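Long-range contact in alpha-amylase G-6 (Bacillus halodurans, PDB 2C3G), which probably binds starch through the family 26 carbohydrate-binding module that makes up this chain, one piece of a longer amylase: residues P20-Y25 / V60-K65. Residues are numbered along the deposited sequence; the frame is centred on the assembly and turned at random.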
loop_
_atom_site.group_PDB
_atom_site.type_symbol
_atom_site.label_atom_id
_atom_site.label_comp_id
_atom_site.label_asym_id
_atom_site.label_seq_id
_atom_site.Cartn_x
_atom_site.Cartn_y
_atom_site.Cartn_z
ATOM N N PRO A 20 1.798 -3.401 9.689
ATOM C CA PRO A 20 1.047 -3.023 8.474
ATOM C C PRO A 20 1.413 -3.836 7.240
ATOM O O PRO A 20 2.596 -4.067 6.994
ATOM C CB PRO A 20 1.437 -1.564 8.263
ATOM C CG PRO A 20 2.870 -1.487 8.778
ATOM C CD PRO A 20 2.942 -2.492 9.918
ATOM N N HIS A 21 0.400 -4.253 6.485
ATOM C CA HIS A 21 0.575 -4.999 5.226
ATOM C C HIS A 21 -0.140 -4.336 4.027
ATOM O O HIS A 21 -1.121 -3.612 4.193
ATOM C CB HIS A 21 0.054 -6.426 5.379
ATOM C CG HIS A 21 0.833 -7.252 6.340
ATOM N ND1 HIS A 21 0.703 -7.125 7.706
ATOM C CD2 HIS A 21 1.751 -8.219 6.136
ATOM C CE1 HIS A 21 1.504 -7.987 8.303
ATOM N NE2 HIS A 21 2.150 -8.663 7.373
ATOM N N LEU A 22 0.363 -4.578 2.821
ATOM C CA LEU A 22 -0.233 -3.944 1.642
ATOM C C LEU A 22 -0.913 -4.973 0.734
ATOM O O LEU A 22 -0.254 -5.747 0.054
ATOM C CB LEU A 22 0.805 -3.125 0.849
ATOM C CG LEU A 22 0.219 -2.344 -0.345
ATOM C CD1 LEU A 22 -0.644 -1.170 0.123
ATOM C CD2 LEU A 22 1.272 -1.894 -1.366
ATOM N N TYR A 23 -2.237 -4.959 0.719
ATOM C CA TYR A 23 -2.989 -5.832 -0.166
ATOM C C TYR A 23 -3.364 -5.084 -1.451
ATOM O O TYR A 23 -3.847 -3.956 -1.397
ATOM C CB TYR A 23 -4.245 -6.387 0.538
ATOM C CG TYR A 23 -5.067 -7.270 -0.373
ATOM C CD1 TYR A 23 -4.566 -8.486 -0.818
ATOM C CD2 TYR A 23 -6.330 -6.865 -0.824
ATOM C CE1 TYR A 23 -5.296 -9.281 -1.666
ATOM C CE2 TYR A 23 -7.071 -7.667 -1.665
ATOM C CZ TYR A 23 -6.543 -8.868 -2.087
ATOM O OH TYR A 23 -7.258 -9.680 -2.933
ATOM N N TYR A 24 -3.134 -5.732 -2.590
ATOM C CA TYR A 24 -3.366 -5.148 -3.924
ATOM C C TYR A 24 -3.773 -6.200 -4.961
ATOM O O TYR A 24 -3.297 -7.335 -4.950
ATOM C CB TYR A 24 -2.136 -4.377 -4.432
ATOM C CG TYR A 24 -0.904 -5.228 -4.590
ATOM C CD1 TYR A 24 -0.060 -5.455 -3.507
ATOM C CD2 TYR A 24 -0.577 -5.804 -5.821
ATOM C CE1 TYR A 24 1.059 -6.238 -3.629
ATOM C CE2 TYR A 24 0.561 -6.593 -5.965
ATOM C CZ TYR A 24 1.374 -6.810 -4.850
ATOM O OH TYR A 24 2.515 -7.579 -4.950
ATOM N N TYR A 25 -4.657 -5.787 -5.866
ATOM C CA TYR A 25 -5.180 -6.666 -6.904
ATOM C C TYR A 25 -5.347 -5.870 -8.211
ATOM O O TYR A 25 -4.813 -4.768 -8.334
ATOM C CB TYR A 25 -6.497 -7.324 -6.446
ATOM C CG TYR A 25 -7.568 -6.338 -6.031
ATOM C CD1 TYR A 25 -7.539 -5.747 -4.777
ATOM C CD2 TYR A 25 -8.614 -6.002 -6.889
ATOM C CE1 TYR A 25 -8.499 -4.856 -4.381
ATOM C CE2 TYR A 25 -9.596 -5.091 -6.495
ATOM C CZ TYR A 25 -9.531 -4.525 -5.237
ATOM O OH TYR A 25 -10.470 -3.612 -4.800
ATOM N N VAL A 60 -2.904 -0.187 -9.865
ATOM C CA VAL A 60 -3.160 -1.203 -8.846
ATOM C C VAL A 60 -4.427 -0.766 -8.142
ATOM O O VAL A 60 -4.860 0.388 -8.285
ATOM C CB VAL A 60 -1.963 -1.286 -7.841
ATOM C CG1 VAL A 60 -2.341 -0.940 -6.386
ATOM C CG2 VAL A 60 -1.244 -2.590 -7.943
ATOM N N ARG A 61 -5.038 -1.702 -7.416
ATOM C CA ARG A 61 -6.126 -1.419 -6.495
ATOM C C ARG A 61 -5.615 -1.875 -5.152
ATOM O O ARG A 61 -5.144 -2.988 -5.042
ATOM C CB ARG A 61 -7.382 -2.219 -6.875
ATOM C CG ARG A 61 -8.538 -1.378 -7.356
ATOM C CD ARG A 61 -9.072 -1.806 -8.691
ATOM N NE ARG A 61 -10.309 -1.090 -9.033
ATOM C CZ ARG A 61 -10.538 -0.466 -10.186
ATOM N NH1 ARG A 61 -11.686 0.149 -10.380
ATOM N NH2 ARG A 61 -9.626 -0.435 -11.143
ATOM N N LEU A 62 -5.694 -1.024 -4.130
ATOM C CA LEU A 62 -5.068 -1.381 -2.848
ATOM C C LEU A 62 -5.846 -1.128 -1.542
ATOM O O LEU A 62 -6.674 -0.231 -1.430
ATOM C CB LEU A 62 -3.643 -0.798 -2.765
ATOM C CG LEU A 62 -3.453 0.724 -2.627
ATOM C CD1 LEU A 62 -3.606 1.160 -1.175
ATOM C CD2 LEU A 62 -2.107 1.137 -3.197
ATOM N N LEU A 63 -5.551 -1.951 -0.549
ATOM C CA LEU A 63 -6.015 -1.703 0.814
ATOM C C LEU A 63 -4.848 -1.896 1.778
ATOM O O LEU A 63 -3.974 -2.713 1.539
ATOM C CB LEU A 63 -7.155 -2.661 1.197
ATOM C CG LEU A 63 -8.451 -2.655 0.385
ATOM C CD1 LEU A 63 -8.523 -3.889 -0.517
ATOM C CD2 LEU A 63 -9.650 -2.605 1.291
ATOM N N PHE A 64 -4.860 -1.136 2.863
ATOM C CA PHE A 64 -3.977 -1.365 4.000
ATOM C C PHE A 64 -4.677 -2.287 4.989
ATOM O O PHE A 64 -5.904 -2.265 5.105
ATOM C CB PHE A 64 -3.618 -0.032 4.665
ATOM C CG PHE A 64 -3.029 0.960 3.709
ATOM C CD1 PHE A 64 -1.756 0.755 3.185
ATOM C CD2 PHE A 64 -3.763 2.061 3.287
ATOM C CE1 PHE A 64 -1.208 1.654 2.264
ATOM C CE2 PHE A 64 -3.222 2.976 2.368
ATOM C CZ PHE A 64 -1.948 2.770 1.851
ATOM N N LYS A 65 -3.887 -3.106 5.677
ATOM C CA LYS A 65 -4.376 -4.013 6.708
ATOM C C LYS A 65 -3.281 -4.353 7.721
ATOM O O LYS A 65 -2.095 -4.223 7.428
ATOM C CB LYS A 65 -4.906 -5.303 6.078
ATOM C CG LYS A 65 -3.890 -6.135 5.326
ATOM C CD LYS A 65 -4.537 -7.381 4.723
ATOM C CE LYS A 65 -4.955 -8.370 5.789
ATOM N NZ LYS A 65 -3.807 -9.142 6.288
#
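Y25 lies across R61 at one end of an antiparallel strand pair. From CB, its CG sits between the backbone N and the carbonyl carbon (chi1 56°), and the ring beyond it lies over R61 CB. Y25 CD1 comes 3.7 Å from R61 O. Y25 CE1 meets L63 CD1 at the ring edge, 4.0 Å away. CE2 and CZ lie over R61 CB, which makes a CH-pi contact 3.6 Å from the Y25 ring centroid. At the tip, Y25 OH passes R61 CG and accepts a hydrogen bond from G79 N, which ties down the ring's far end.

L63 CD1 also touches the edge of the Y23 ring, 3.7 Å from Y23 CD2. One methyl thus touches the edges of both tyrosine rings, on the face that L63 shares with H21, Y23, Y25, R61 and K65. On the other face, L22 CD1 meets F64 CE1 at 3.6 Å. Beside them, V60 CG2 meets Y24 CD2 obliquely.

Three hydrogen-bonded pairs, H21–K65, Y23–L63 and Y25–R61, hold the backbones with six bonds. The H21 N to K65 O bond is short, at 2.7 Å.

Strand 59-66 is the middle of a three-stranded antiparallel sheet, between 20-28 and 71-82. Residues L22, Y24, L62 and F64 pack inward on strands 6-12 and 49-55 of the second sheet, as in a beta-sandwich. On the opposite face, W36 meets the Y23 ring edge-to-face and receives K65 NZ at its O.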